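PDB 5JWC: NADH dehydrogenase, putative from Plasmodium falciparum, which probably oxidises NADH through a bound FAD and passes the electrons to ubiquinone, as a type II NADH dehydrogenase. Local coordinates for residues I388-Y393 / F453-K458; T382-S387 / K415-P420; F207-N212 / L461-N466. All blocks are in the same frame, centred on the assembly; numbering follows the deposited sequence.

Overall arrangement
From the N terminus, segment 207-212 on helix 198-218 comes first, and interaction 3 pairs it with strand 460-465 some 250 residues later, joining the nucleotide-binding part of the chain to the C-terminal region. Interactions 1 and 2 both lie inside this long loop. Their segments alternate: 382-387 is followed by 388-393, then 415-420 meets 382-387, and finally 453-458 meets 388-393, so the two closures cross. Their centres are 8 Å apart, and Lys390 NZ bonds to Lys418 O between them. Interaction 2 closes a loop within the helical insertion; interaction 1 ties the insertion to the loop before strand 460-465. Interaction 3 lies apart, its centre 33 Å from interaction 1 and 37 Å from interaction 2.

Interaction 1: I388-Y393 / F453-K458; sequences ISKWDY and FIEKWK
Ile454 makes the first approach to the 388-393 loop: in the conformer described, its CG2 methyl lies 4.1 Å from Ser389 OG, a loose and somewhat uncertain touch, while Pro384 and Thr380 border the same side chain. Glu455, next along, contributes through both its backbone and its carboxylate. Its carbonyl O accepts hydrogen bonds from two waters, each with its oxygen 2.8 Å from Glu455 O. One of them also bonds to Ser389 OG at 2.7 Å, whereas the other reaches Ser389 OG only weakly, at 3.5 Å. A direct hydrogen bond to Ser387 OG holds the same hydroxyl from within its own loop. The glutamate side chain folds back on itself: CG stands between the backbone N and the carbonyl carbon (chi1 73°), and a second bend follows at chi2 (-87°). This brings OE2 to within 2.5 Å of Lys390 NZ in a salt bridge. The ammonium arrives from above the carboxylate plane, 42° out of it, and the two side chains cross at about a right angle. Because Lys390 NZ is 3.6 Å from Glu455 OE1, the pairing is with a single oxygen. Lys418 O is a further hydrogen-bond partner of Lys390 NZ. Lys456 N bonds to Gln429 OE1 of helix 424-440. The contact is therefore mainly polar, one ion pair beside a link through two waters, one of them weakly held, and partial exposure to solvent would probably weaken the electrostatic gain.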
loop_
_atom_site.group_PDB
_atom_site.type_symbol
_atom_site.label_atom_id
_atom_site.label_comp_id
_atom_site.label_asym_id
_atom_site.label_seq_id
_atom_site.Cartn_x
_atom_site.Cartn_y
_atom_site.Cartn_z
ATOM N N ILE A 388 29.740 -35.255 4.104
ATOM C CA ILE A 388 30.362 -35.171 2.788
ATOM C C ILE A 388 30.069 -33.812 2.136
ATOM O O ILE A 388 30.766 -33.405 1.218
ATOM C CB ILE A 388 29.887 -36.305 1.857
ATOM C CG1 ILE A 388 28.363 -36.299 1.732
ATOM C CG2 ILE A 388 30.348 -37.664 2.377
ATOM C CD1 ILE A 388 27.851 -37.240 0.645
ATOM N N SER A 389 29.048 -33.109 2.632
ATOM C CA SER A 389 28.770 -31.750 2.184
ATOM C C SER A 389 29.689 -30.732 2.868
ATOM O O SER A 389 29.714 -29.571 2.482
ATOM C CB SER A 389 27.294 -31.377 2.447
ATOM O OG SER A 389 27.006 -31.301 3.842
ATOM N N LYS A 390 30.426 -31.158 3.895
ATOM C CA LYS A 390 31.265 -30.237 4.671
ATOM C C LYS A 390 32.761 -30.535 4.551
ATOM O O LYS A 390 33.593 -29.662 4.802
ATOM C CB LYS A 390 30.879 -30.283 6.160
ATOM C CG LYS A 390 29.480 -29.730 6.498
ATOM C CD LYS A 390 29.418 -28.234 6.308
ATOM C CE LYS A 390 27.994 -27.738 6.589
ATOM N NZ LYS A 390 27.817 -26.329 6.130
ATOM N N TRP A 391 33.088 -31.781 4.227
ATOM C CA TRP A 391 34.474 -32.225 4.120
ATOM C C TRP A 391 34.642 -33.012 2.833
ATOM O O TRP A 391 33.904 -33.967 2.573
ATOM C CB TRP A 391 34.872 -33.086 5.327
ATOM C CG TRP A 391 36.303 -33.591 5.303
ATOM C CD1 TRP A 391 36.718 -34.875 5.094
ATOM C CD2 TRP A 391 37.494 -32.821 5.502
ATOM N NE1 TRP A 391 38.086 -34.954 5.166
ATOM C CE2 TRP A 391 38.585 -33.696 5.408
ATOM C CE3 TRP A 391 37.736 -31.466 5.767
ATOM C CZ2 TRP A 391 39.901 -33.273 5.556
ATOM C CZ3 TRP A 391 39.040 -31.044 5.908
ATOM C CH2 TRP A 391 40.111 -31.952 5.806
ATOM N N ASP A 392 35.608 -32.602 2.021
ATOM C CA ASP A 392 35.885 -33.311 0.776
ATOM C C ASP A 392 36.828 -34.483 1.058
ATOM O O ASP A 392 38.044 -34.299 1.125
ATOM C CB ASP A 392 36.508 -32.365 -0.248
ATOM C CG ASP A 392 36.480 -32.922 -1.662
ATOM O OD1 ASP A 392 36.294 -34.148 -1.839
ATOM O OD2 ASP A 392 36.634 -32.117 -2.606
ATOM N N TYR A 393 36.266 -35.679 1.209
ATOM C CA TYR A 393 37.068 -36.867 1.509
ATOM C C TYR A 393 38.005 -37.266 0.363
ATOM O O TYR A 393 39.116 -37.730 0.611
ATOM C CB TYR A 393 36.164 -38.045 1.867
ATOM C CG TYR A 393 35.525 -37.925 3.233
ATOM C CD1 TYR A 393 36.115 -38.504 4.349
ATOM C CD2 TYR A 393 34.341 -37.212 3.406
ATOM C CE1 TYR A 393 35.538 -38.401 5.599
ATOM C CE2 TYR A 393 33.753 -37.094 4.654
ATOM C CZ TYR A 393 34.355 -37.694 5.748
ATOM O OH TYR A 393 33.791 -37.586 6.991
ATOM N N PHE A 453 22.480 -30.675 13.526
ATOM C CA PHE A 453 21.890 -30.059 12.347
ATOM C C PHE A 453 22.849 -30.055 11.156
ATOM O O PHE A 453 23.973 -29.568 11.250
ATOM C CB PHE A 453 21.451 -28.622 12.622
ATOM C CG PHE A 453 20.973 -27.915 11.381
ATOM C CD1 PHE A 453 19.770 -28.284 10.786
ATOM C CD2 PHE A 453 21.744 -26.929 10.777
ATOM C CE1 PHE A 453 19.325 -27.654 9.623
ATOM C CE2 PHE A 453 21.316 -26.306 9.607
ATOM C CZ PHE A 453 20.109 -26.667 9.032
ATOM N N ILE A 454 22.394 -30.607 10.034
ATOM C CA ILE A 454 23.149 -30.542 8.784
ATOM C C ILE A 454 22.249 -30.037 7.662
ATOM O O ILE A 454 21.256 -30.675 7.330
ATOM C CB ILE A 454 23.722 -31.910 8.391
ATOM C CG1 ILE A 454 24.695 -32.398 9.452
ATOM C CG2 ILE A 454 24.433 -31.825 7.040
ATOM C CD1 ILE A 454 24.977 -33.862 9.337
ATOM N N GLU A 455 22.592 -28.892 7.082
ATOM C CA GLU A 455 21.731 -28.293 6.062
ATOM C C GLU A 455 21.909 -28.949 4.696
ATOM O O GLU A 455 22.918 -29.602 4.432
ATOM C CB GLU A 455 21.998 -26.788 5.947
ATOM C CG GLU A 455 23.329 -26.433 5.276
ATOM C CD GLU A 455 24.496 -26.373 6.267
ATOM O OE1 GLU A 455 24.494 -27.139 7.258
ATOM O OE2 GLU A 455 25.415 -25.552 6.057
ATOM N N LYS A 456 20.916 -28.773 3.833
ATOM C CA LYS A 456 20.984 -29.291 2.478
ATOM C C LYS A 456 20.870 -28.160 1.454
ATOM O O LYS A 456 19.888 -27.408 1.428
ATOM C CB LYS A 456 19.889 -30.332 2.252
ATOM C CG LYS A 456 19.780 -30.791 0.796
ATOM C CD LYS A 456 18.927 -32.049 0.638
ATOM C CE LYS A 456 18.695 -32.393 -0.841
ATOM N NZ LYS A 456 19.606 -33.476 -1.322
ATOM N N TRP A 457 21.879 -28.038 0.604
ATOM C CA TRP A 457 21.836 -26.992 -0.407
ATOM C C TRP A 457 20.871 -27.368 -1.536
ATOM O O TRP A 457 20.959 -28.455 -2.106
ATOM C CB TRP A 457 23.227 -26.722 -0.966
ATOM C CG TRP A 457 23.212 -25.635 -2.000
ATOM C CD1 TRP A 457 22.773 -24.347 -1.836
ATOM C CD2 TRP A 457 23.656 -25.746 -3.349
ATOM N NE1 TRP A 457 22.908 -23.649 -3.019
ATOM C CE2 TRP A 457 23.459 -24.485 -3.960
ATOM C CE3 TRP A 457 24.204 -26.781 -4.105
ATOM C CZ2 TRP A 457 23.793 -24.239 -5.292
ATOM C CZ3 TRP A 457 24.531 -26.542 -5.429
ATOM C CH2 TRP A 457 24.328 -25.280 -6.010
ATOM N N LYS A 458 19.950 -26.470 -1.855
ATOM C CA LYS A 458 18.932 -26.770 -2.862
ATOM C C LYS A 458 19.147 -25.966 -4.144
ATOM O O LYS A 458 18.440 -26.148 -5.123
ATOM C CB LYS A 458 17.538 -26.481 -2.309
ATOM C CG LYS A 458 17.264 -27.068 -0.917
ATOM C CD LYS A 458 16.822 -28.514 -1.006
ATOM C CE LYS A 458 16.448 -29.073 0.366
ATOM N NZ LYS A 458 15.394 -28.249 1.042
HETATM O O HOH W 1 25.619 -28.987 4.357
HETATM O O HOH W 2 23.681 -31.951 3.020
#

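Interaction 2: T382-S387 / K415-P420; sequences TFPQLS and KNYKSP
Within the helical insertion of this enzyme, the short 3-10 turn 384-386 packs against Tyr417, where the chain leaves helix 403-416. The backbones come close here, with Gln385 CA 5.2 Å from Tyr417 CA. Gln385 CB makes the tightest touch, 3.6 Å from Tyr417 CD1, and Pro384 CG reaches the same side of the ring further out, 4.1 Å from Tyr417 CE1. Both carbons meet the ring obliquely. Tyr417 holds CG anti to its own backbone N (chi1 175°), which sets the ring beside the turn, and its side chain also touches Ile346 of strand 344-346. The turn is drawn together by two backbone bonds, Leu386 N to Phe383 O at 3.2 Å and Ser387 N to Pro384 O at 3.0 Å. The backbone of the turn sets Gln385 CB against the tyrosine; a chi1 of 62° and the bend at chi2 send the amide elsewhere, where NE2 donates to Asp414 OD1 on helix 403-416 and to Lys349 O. Beyond the tyrosine, Lys418 NZ turns back to donate to Asn416 O at 2.9 Å, in the carbonyl plane and on a lone pair. The division of labour in the glutamine is clear from this geometry: its CB, like Pro384 CG, rests against tyrosine carbons, and its buried NE2 is satisfied by two acceptors, so the polar end should cost the apolar packing little.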
loop_
_atom_site.group_PDB
_atom_site.type_symbol
_atom_site.label_atom_id
_atom_site.label_comp_id
_atom_site.label_asym_id
_atom_site.label_seq_id
_atom_site.Cartn_x
_atom_site.Cartn_y
_atom_site.Cartn_z
ATOM N N THR A 382 26.566 -36.871 15.178
ATOM C CA THR A 382 27.209 -36.124 16.249
ATOM C C THR A 382 28.043 -34.952 15.740
ATOM O O THR A 382 28.054 -33.875 16.340
ATOM C CB THR A 382 28.135 -37.040 17.093
ATOM O OG1 THR A 382 27.366 -38.086 17.700
ATOM C CG2 THR A 382 28.825 -36.245 18.160
ATOM N N PHE A 383 28.764 -35.161 14.643
ATOM C CA PHE A 383 29.694 -34.145 14.156
ATOM C C PHE A 383 29.313 -33.710 12.734
ATOM O O PHE A 383 29.611 -34.419 11.778
ATOM C CB PHE A 383 31.137 -34.678 14.152
ATOM C CG PHE A 383 31.621 -35.203 15.481
ATOM C CD1 PHE A 383 32.179 -34.348 16.423
ATOM C CD2 PHE A 383 31.570 -36.562 15.761
ATOM C CE1 PHE A 383 32.655 -34.844 17.634
ATOM C CE2 PHE A 383 32.037 -37.063 16.976
ATOM C CZ PHE A 383 32.575 -36.201 17.910
ATOM N N PRO A 384 28.647 -32.550 12.587
ATOM C CA PRO A 384 28.214 -32.187 11.224
ATOM C C PRO A 384 29.396 -31.924 10.280
ATOM O O PRO A 384 29.251 -32.036 9.062
ATOM C CB PRO A 384 27.389 -30.907 11.443
ATOM C CG PRO A 384 27.934 -30.317 12.700
ATOM C CD PRO A 384 28.293 -31.516 13.577
ATOM N N GLN A 385 30.555 -31.583 10.836
ATOM C CA GLN A 385 31.715 -31.275 10.011
ATOM C C GLN A 385 32.269 -32.514 9.265
ATOM O O GLN A 385 33.079 -32.374 8.360
ATOM C CB GLN A 385 32.810 -30.590 10.849
ATOM C CG GLN A 385 33.388 -31.399 11.992
ATOM C CD GLN A 385 32.609 -31.235 13.285
ATOM O OE1 GLN A 385 31.387 -31.390 13.312
ATOM N NE2 GLN A 385 33.318 -30.942 14.370
ATOM N N LEU A 386 31.801 -33.709 9.612
ATOM C CA LEU A 386 32.187 -34.930 8.898
ATOM C C LEU A 386 31.324 -35.201 7.694
ATOM O O LEU A 386 31.565 -36.162 6.952
ATOM C CB LEU A 386 32.117 -36.159 9.824
ATOM C CG LEU A 386 33.206 -36.276 10.876
ATOM C CD1 LEU A 386 32.949 -37.488 11.771
ATOM C CD2 LEU A 386 34.548 -36.405 10.193
ATOM N N SER A 387 30.284 -34.391 7.526
ATOM C CA SER A 387 29.381 -34.550 6.401
ATOM C C SER A 387 30.141 -34.450 5.082
ATOM O O SER A 387 31.075 -33.648 4.948
ATOM C CB SER A 387 28.277 -33.488 6.446
ATOM O OG SER A 387 27.450 -33.562 5.300
ATOM N N LYS A 415 38.553 -27.447 11.843
ATOM C CA LYS A 415 38.946 -26.129 11.382
ATOM C C LYS A 415 38.247 -25.749 10.066
ATOM O O LYS A 415 37.917 -24.585 9.843
ATOM C CB LYS A 415 40.471 -26.113 11.244
ATOM C CG LYS A 415 41.111 -24.796 10.948
ATOM C CD LYS A 415 42.629 -24.965 11.081
ATOM C CE LYS A 415 43.394 -23.812 10.460
ATOM N NZ LYS A 415 43.221 -23.804 8.981
ATOM N N ASN A 416 38.005 -26.744 9.217
ATOM C CA ASN A 416 37.384 -26.541 7.911
ATOM C C ASN A 416 35.862 -26.280 7.938
ATOM O O ASN A 416 35.294 -25.759 6.971
ATOM C CB ASN A 416 37.667 -27.765 7.045
ATOM C CG ASN A 416 37.048 -27.668 5.682
ATOM O OD1 ASN A 416 36.102 -28.399 5.355
ATOM N ND2 ASN A 416 37.560 -26.759 4.872
ATOM N N TYR A 417 35.207 -26.637 9.042
ATOM C CA TYR A 417 33.743 -26.541 9.121
ATOM C C TYR A 417 33.240 -25.128 8.836
ATOM O O TYR A 417 33.714 -24.161 9.413
ATOM C CB TYR A 417 33.233 -26.969 10.498
ATOM C CG TYR A 417 31.732 -26.762 10.646
ATOM C CD1 TYR A 417 30.832 -27.645 10.056
ATOM C CD2 TYR A 417 31.223 -25.672 11.347
ATOM C CE1 TYR A 417 29.449 -27.457 10.176
ATOM C CE2 TYR A 417 29.838 -25.476 11.472
ATOM C CZ TYR A 417 28.969 -26.380 10.887
ATOM O OH TYR A 417 27.604 -26.208 10.981
ATOM N N LYS A 418 32.282 -25.015 7.927
ATOM C CA LYS A 418 31.656 -23.719 7.672
ATOM C C LYS A 418 30.223 -23.760 8.174
ATOM O O LYS A 418 29.463 -24.701 7.889
ATOM C CB LYS A 418 31.750 -23.338 6.190
ATOM C CG LYS A 418 33.216 -23.144 5.761
ATOM C CD LYS A 418 33.431 -23.126 4.263
ATOM C CE LYS A 418 34.941 -23.050 3.969
ATOM N NZ LYS A 418 35.705 -24.172 4.629
ATOM N N SER A 419 29.885 -22.763 8.978
ATOM C CA SER A 419 28.531 -22.601 9.492
ATOM C C SER A 419 27.553 -22.428 8.321
ATOM O O SER A 419 27.953 -21.982 7.243
ATOM C CB SER A 419 28.489 -21.388 10.435
ATOM O OG SER A 419 27.355 -21.399 11.279
ATOM N N PRO A 420 26.265 -22.770 8.524
ATOM C CA PRO A 420 25.310 -22.537 7.433
ATOM C C PRO A 420 25.339 -21.068 6.978
ATOM O O PRO A 420 25.400 -20.150 7.798
ATOM C CB PRO A 420 23.955 -22.898 8.062
ATOM C CG PRO A 420 24.331 -23.910 9.165
ATOM C CD PRO A 420 25.648 -23.430 9.688
#

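Interaction 3: F207-N212 / L461-N466; sequences FADFIN and LAYIGN. With 4W0 (5-fluoro-3-methyl-2-{4-[4-(trifluoromethoxy)benzyl]phenyl}quinolin-4(1H)-one), chain M.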
loop_
_atom_site.group_PDB
_atom_site.type_symbol
_atom_site.label_atom_id
_atom_site.label_comp_id
_atom_site.label_asym_id
_atom_site.label_seq_id
_atom_site.Cartn_x
_atom_site.Cartn_y
_atom_site.Cartn_z
ATOM N N PHE A 207 14.181 -2.724 -12.216
ATOM C CA PHE A 207 14.123 -1.347 -12.682
ATOM C C PHE A 207 14.395 -1.217 -14.176
ATOM O O PHE A 207 13.731 -0.425 -14.842
ATOM C CB PHE A 207 15.084 -0.465 -11.892
ATOM C CG PHE A 207 14.458 0.092 -10.652
ATOM C CD1 PHE A 207 13.345 0.912 -10.748
ATOM C CD2 PHE A 207 14.932 -0.252 -9.393
ATOM C CE1 PHE A 207 12.730 1.425 -9.599
ATOM C CE2 PHE A 207 14.338 0.248 -8.257
ATOM C CZ PHE A 207 13.234 1.096 -8.354
ATOM N N ALA A 208 15.343 -1.995 -14.706
ATOM C CA ALA A 208 15.629 -1.925 -16.139
ATOM C C ALA A 208 14.400 -2.320 -16.943
ATOM O O ALA A 208 14.077 -1.664 -17.937
ATOM C CB ALA A 208 16.835 -2.817 -16.514
ATOM N N ASP A 209 13.708 -3.376 -16.514
ATOM C CA ASP A 209 12.479 -3.803 -17.186
ATOM C C ASP A 209 11.386 -2.729 -17.088
ATOM O O ASP A 209 10.754 -2.376 -18.084
ATOM C CB ASP A 209 11.939 -5.100 -16.599
ATOM C CG ASP A 209 12.813 -6.318 -16.914
ATOM O OD1 ASP A 209 13.751 -6.236 -17.744
ATOM O OD2 ASP A 209 12.537 -7.375 -16.310
ATOM N N PHE A 210 11.164 -2.237 -15.877
ATOM C CA PHE A 210 10.176 -1.185 -15.628
ATOM C C PHE A 210 10.446 0.035 -16.549
ATOM O O PHE A 210 9.551 0.513 -17.263
ATOM C CB PHE A 210 10.217 -0.797 -14.143
ATOM C CG PHE A 210 9.073 0.072 -13.694
ATOM C CD1 PHE A 210 7.879 0.091 -14.385
ATOM C CD2 PHE A 210 9.196 0.867 -12.566
ATOM C CE1 PHE A 210 6.814 0.897 -13.965
ATOM C CE2 PHE A 210 8.140 1.679 -12.148
ATOM C CZ PHE A 210 6.947 1.689 -12.858
ATOM N N ILE A 211 11.686 0.510 -16.534
ATOM C CA ILE A 211 12.129 1.636 -17.358
ATOM C C ILE A 211 11.914 1.396 -18.862
ATOM O O ILE A 211 11.388 2.269 -19.579
ATOM C CB ILE A 211 13.615 1.953 -17.056
ATOM C CG1 ILE A 211 13.715 2.525 -15.635
ATOM C CG2 ILE A 211 14.200 2.955 -18.046
ATOM C CD1 ILE A 211 15.113 2.517 -15.039
ATOM N N ASN A 212 12.281 0.203 -19.324
ATOM C CA ASN A 212 12.131 -0.151 -20.729
ATOM C C ASN A 212 10.705 -0.420 -21.169
ATOM O O ASN A 212 10.432 -0.448 -22.358
ATOM C CB ASN A 212 12.981 -1.374 -21.058
ATOM C CG ASN A 212 14.424 -1.013 -21.305
ATOM O OD1 ASN A 212 14.712 0.051 -21.842
ATOM N ND2 ASN A 212 15.338 -1.881 -20.896
ATOM N N LEU A 461 18.600 -19.071 -7.434
ATOM C CA LEU A 461 17.918 -18.553 -8.602
ATOM C C LEU A 461 18.073 -17.047 -8.628
ATOM O O LEU A 461 18.028 -16.405 -7.579
ATOM C CB LEU A 461 16.415 -18.873 -8.540
ATOM C CG LEU A 461 15.831 -19.847 -9.536
ATOM C CD1 LEU A 461 16.358 -21.204 -9.071
ATOM C CD2 LEU A 461 14.322 -19.832 -9.477
ATOM N N ALA A 462 18.180 -16.471 -9.818
ATOM C CA ALA A 462 18.172 -15.014 -9.924
ATOM C C ALA A 462 17.534 -14.534 -11.220
ATOM O O ALA A 462 17.776 -15.101 -12.287
ATOM C CB ALA A 462 19.593 -14.469 -9.798
ATOM N N TYR A 463 16.709 -13.492 -11.130
ATOM C CA TYR A 463 16.177 -12.832 -12.317
ATOM C C TYR A 463 17.122 -11.711 -12.751
ATOM O O TYR A 463 17.503 -10.865 -11.933
ATOM C CB TYR A 463 14.769 -12.275 -12.068
ATOM C CG TYR A 463 14.230 -11.584 -13.302
ATOM C CD1 TYR A 463 13.868 -12.320 -14.424
ATOM C CD2 TYR A 463 14.115 -10.201 -13.358
ATOM C CE1 TYR A 463 13.390 -11.702 -15.569
ATOM C CE2 TYR A 463 13.646 -9.564 -14.510
ATOM C CZ TYR A 463 13.282 -10.326 -15.606
ATOM O OH TYR A 463 12.814 -9.735 -16.755
ATOM N N ILE A 464 17.533 -11.703 -14.022
ATOM C CA ILE A 464 18.572 -10.753 -14.444
ATOM C C ILE A 464 18.147 -9.829 -15.594
ATOM O O ILE A 464 18.988 -9.172 -16.230
ATOM C CB ILE A 464 19.899 -11.487 -14.837
ATOM C CG1 ILE A 464 19.731 -12.317 -16.113
ATOM C CG2 ILE A 464 20.418 -12.362 -13.669
ATOM C CD1 ILE A 464 21.059 -12.811 -16.680
ATOM N N GLY A 465 16.843 -9.757 -15.841
ATOM C CA GLY A 465 16.307 -8.770 -16.761
ATOM C C GLY A 465 15.936 -9.331 -18.122
ATOM O O GLY A 465 16.527 -10.312 -18.598
ATOM N N ASN A 466 14.947 -8.697 -18.740
ATOM C CA ASN A 466 14.516 -9.033 -20.093
ATOM C C ASN A 466 14.201 -10.513 -20.261
ATOM O O ASN A 466 14.686 -11.152 -21.198
ATOM C CB ASN A 466 15.580 -8.608 -21.114
ATOM C CG ASN A 466 15.053 -8.632 -22.550
ATOM O OD1 ASN A 466 13.886 -8.329 -22.792
ATOM N ND2 ASN A 466 15.904 -9.017 -23.492
HETATM C C1 4W0 M . 10.637 -11.828 -12.170
HETATM C C2 4W0 M . 10.517 -10.781 -13.099
HETATM C C3 4W0 M . 9.978 -11.026 -14.374
HETATM C C4 4W0 M . 9.557 -12.317 -14.743
HETATM C C5 4W0 M . 9.674 -13.361 -13.816
HETATM C C6 4W0 M . 10.205 -13.127 -12.540
HETATM O O1 4W0 M . 12.975 -4.110 -24.035
HETATM C C7 4W0 M . 8.979 -12.565 -16.110
HETATM C C8 4W0 M . 8.876 -11.472 -17.064
HETATM C C9 4W0 M . 9.324 -10.120 -16.662
HETATM C C10 4W0 M . 9.303 -8.904 -17.562
HETATM C C11 4W0 M . 10.065 -8.883 -18.731
HETATM C C12 4W0 M . 10.095 -7.757 -19.547
HETATM C C13 4W0 M . 9.373 -6.655 -19.145
HETATM C C14 4W0 M . 8.650 -6.656 -17.984
HETATM C C15 4W0 M . 8.617 -7.771 -17.175
HETATM O O2 4W0 M . 8.604 -13.672 -16.430
HETATM N N 4W0 M . 9.869 -9.909 -15.347
HETATM C C16 4W0 M . 9.295 -5.366 -19.906
HETATM C C17 4W0 M . 10.307 -5.060 -20.976
HETATM C C18 4W0 M . 11.668 -5.089 -20.707
HETATM C C19 4W0 M . 12.562 -4.780 -21.731
HETATM C C20 4W0 M . 12.078 -4.416 -22.992
HETATM C C21 4W0 M . 10.712 -4.377 -23.249
HETATM C C22 4W0 M . 9.829 -4.692 -22.234
HETATM C C23 4W0 M . 8.293 -11.744 -18.431
HETATM F F1 4W0 M . 9.269 -14.586 -14.156
HETATM C C24 4W0 M . 13.448 -5.205 -24.781
HETATM F F2 4W0 M . 14.183 -5.974 -23.973
HETATM F F3 4W0 M . 14.220 -4.761 -25.787
HETATM F F4 4W0 M . 12.399 -5.891 -25.259
#
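The Tyr463 ring lies between the inhibitor 4W0 and the backbone of Gly465, with Asp209 at its edge. On one face sits the fluorinated ring of the quinolinone, whose C2 is 3.5 Å above the ring plane and over its centre. The opposite face carries Gly465 N, 3.4 Å from the plane and displaced toward the rim. At the edge, in plane, is Asp209 OD2, although the carboxylate as a whole is turned 70° from the ring. Tyr463 OH donates to Asp209 OD2; the modelled separation of 2.4 Å is very short, and its exact value is doubtful. The same phenol oxygen is hydrogen-bonded to His467 N and lies 3.3 Å from the quinolinone N of 4W0. Asp209 OD1 uses its syn lone pair to accept from Asn466 N at 2.9 Å, in a nearly straight bond with an N-H...O angle of 164°. One carboxylate thus grips segment 461-466 through a side-chain hydroxyl and a backbone amide, which fixes its rotation. Tyr463 reaches across to it because CG is anti to the backbone N (chi1 180°). Along the inhibitor's tail, Asp209 CB packs 3.9 Å from 4W0 C13 in the phenyl ring, and Asn212 CB 3.5 Å from 4W0 C19 in the terminal ring. Glu206 and Trp488 are other members of this pocket. The arrangement is a helix-strand interface that doubles as a binding wall: helix 198-218, whose start overlaps a GxGxxG pattern consistent with a Rossmann-type nucleotide domain, meets the antiparallel C-terminal sheet and forms part of an inhibitor site for RYL-552.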